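Local coordinates for subtilase cytotoxin, subunit B (Escherichia coli, PDB 3DWA), which binds host-cell glycans, among them a non-human one, as the pentameric receptor-binding part of an AB5 toxin, at the interface of chains A and B. Residues are numbered along the deposited sequence; one frame, centred on the assembly and turned at random. Chains: chain A/B, Subtilase cytotoxin, subunit B.

The interface of chains A and B. Residues chain A 101, 110-111; chain B 18-20, 31, 92.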
loop_
_atom_site.group_PDB
_atom_site.type_symbol
_atom_site.label_atom_id
_atom_site.label_comp_id
_atom_site.label_asym_id
_atom_site.label_seq_id
_atom_site.Cartn_x
_atom_site.Cartn_y
_atom_site.Cartn_z
ATOM N N SER A 101 1.973 -17.681 8.305
ATOM C CA SER A 101 3.134 -17.467 9.202
ATOM C C SER A 101 4.413 -17.717 8.468
ATOM O O SER A 101 4.457 -18.542 7.570
ATOM C CB SER A 101 3.156 -18.474 10.354
ATOM O OG SER A 101 2.037 -18.261 11.159
ATOM N N PHE A 110 6.072 -19.818 13.085
ATOM C CA PHE A 110 5.583 -18.963 14.147
ATOM C C PHE A 110 4.047 -18.957 14.129
ATOM O O PHE A 110 3.436 -18.797 13.076
ATOM C CB PHE A 110 6.172 -17.562 13.956
ATOM C CG PHE A 110 5.720 -16.542 14.987
ATOM C CD1 PHE A 110 5.996 -16.729 16.346
ATOM C CD2 PHE A 110 5.063 -15.384 14.588
ATOM C CE1 PHE A 110 5.586 -15.803 17.294
ATOM C CE2 PHE A 110 4.666 -14.442 15.507
ATOM C CZ PHE A 110 4.893 -14.647 16.871
ATOM N N GLY A 111 3.403 -19.152 15.261
ATOM C CA GLY A 111 1.958 -19.088 15.251
ATOM C C GLY A 111 1.320 -20.261 15.942
ATOM O O GLY A 111 2.030 -21.141 16.441
ATOM N N GLN B 18 10.008 -12.928 12.985
ATOM C CA GLN B 18 8.863 -13.790 12.593
ATOM C C GLN B 18 7.593 -12.956 12.484
ATOM O O GLN B 18 7.426 -11.950 13.176
ATOM C CB GLN B 18 8.598 -14.955 13.581
ATOM C CG GLN B 18 9.797 -15.902 13.899
ATOM C CD GLN B 18 10.270 -16.703 12.694
ATOM O OE1 GLN B 18 9.467 -17.202 11.880
ATOM N NE2 GLN B 18 11.584 -16.804 12.554
ATOM N N PHE B 19 6.690 -13.409 11.630
ATOM C CA PHE B 19 5.470 -12.657 11.305
ATOM C C PHE B 19 4.307 -13.673 11.151
ATOM O O PHE B 19 4.461 -14.660 10.474
ATOM C CB PHE B 19 5.704 -11.896 10.004
ATOM C CG PHE B 19 5.003 -10.574 9.950
ATOM C CD1 PHE B 19 5.718 -9.408 10.133
ATOM C CD2 PHE B 19 3.624 -10.506 9.714
ATOM C CE1 PHE B 19 5.072 -8.161 10.092
ATOM C CE2 PHE B 19 2.973 -9.281 9.649
ATOM C CZ PHE B 19 3.698 -8.104 9.837
ATOM N N HIS B 20 3.193 -13.469 11.845
ATOM C CA HIS B 20 2.008 -14.320 11.674
ATOM C C HIS B 20 0.804 -13.411 11.496
ATOM O O HIS B 20 0.739 -12.357 12.097
ATOM C CB HIS B 20 1.784 -15.216 12.908
ATOM C CG HIS B 20 0.432 -15.870 12.961
ATOM N ND1 HIS B 20 -0.550 -15.492 13.860
ATOM C CD2 HIS B 20 -0.107 -16.864 12.214
ATOM C CE1 HIS B 20 -1.633 -16.220 13.656
ATOM N NE2 HIS B 20 -1.393 -17.061 12.662
ATOM N N CYS B 31 0.853 -10.817 14.556
ATOM C CA CYS B 31 1.719 -10.944 15.702
ATOM C C CYS B 31 3.130 -10.958 15.123
ATOM O O CYS B 31 3.362 -11.545 14.075
ATOM C CB CYS B 31 1.383 -12.246 16.489
ATOM S SG CYS B 31 2.265 -12.388 18.121
ATOM N N LEU B 92 0.373 -17.552 21.295
ATOM C CA LEU B 92 0.939 -16.285 20.839
ATOM C C LEU B 92 1.421 -15.464 22.024
ATOM O O LEU B 92 2.500 -15.710 22.533
ATOM C CB LEU B 92 -0.079 -15.513 19.964
ATOM C CG LEU B 92 -0.422 -16.183 18.627
ATOM C CD1 LEU B 92 -1.627 -15.473 17.963
ATOM C CD2 LEU B 92 0.806 -16.165 17.702
#
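Beside the imidazole of B:His20, the hydroxyl OG of A:Ser101 donates a hydrogen bond to the backbone carbonyl O of A:Phe110, almost in line with the C=O bond (172°). The modelled length is too short to be read literally, but the link ties the loop carrying A:Phe110 to strand 96-102 within one subunit, at the place where the neighbour packs against both. This is a seam between OB-fold B subunits of an AB5 toxin pentamer, and it illustrates how pentamer assembly can pair strand edges and then insert an aromatic side chain beside the join. A:Ser101 and B:His20 form an antiparallel beta bridge between strand 96-102 of one chain and strand 14-24 of the next.

A chi1 of 179°, which sets CG of A:Phe110 opposite the backbone N, turns the ring toward the neighbouring chain, where its edge meets, in plane, the backbone at B:Phe19 C, B:His20 N and B:Cys31 C. CG of A:Phe110 rests 3.6 Å from CB of B:Gln18, while A:Phe110 CD2 lies 3.7 Å from CB of B:His20, whose side chain crosses it at about a right angle. Further out along the ring, A:Phe110 CE2 approaches the carbonyl O of B:Cys31 at 3.5 Å. A:Phe110 CZ meets the sulfur SG of B:Cys31 at 3.7 Å; the disulfide of that cysteine with B:Cys45 probably stiffens this side of the contact.

At the root of the aromatic side chain, the B:Gln18 chain is bent at chi2 (-65°), and its amide OE1 lies 3.9 Å from CB of A:Phe110. A:Gly111 continues the loop, its CA lying over the rim of one B:His20 ring face. The same CA of A:Gly111 is 4.0 Å from the methyl CD2 of B:Leu92.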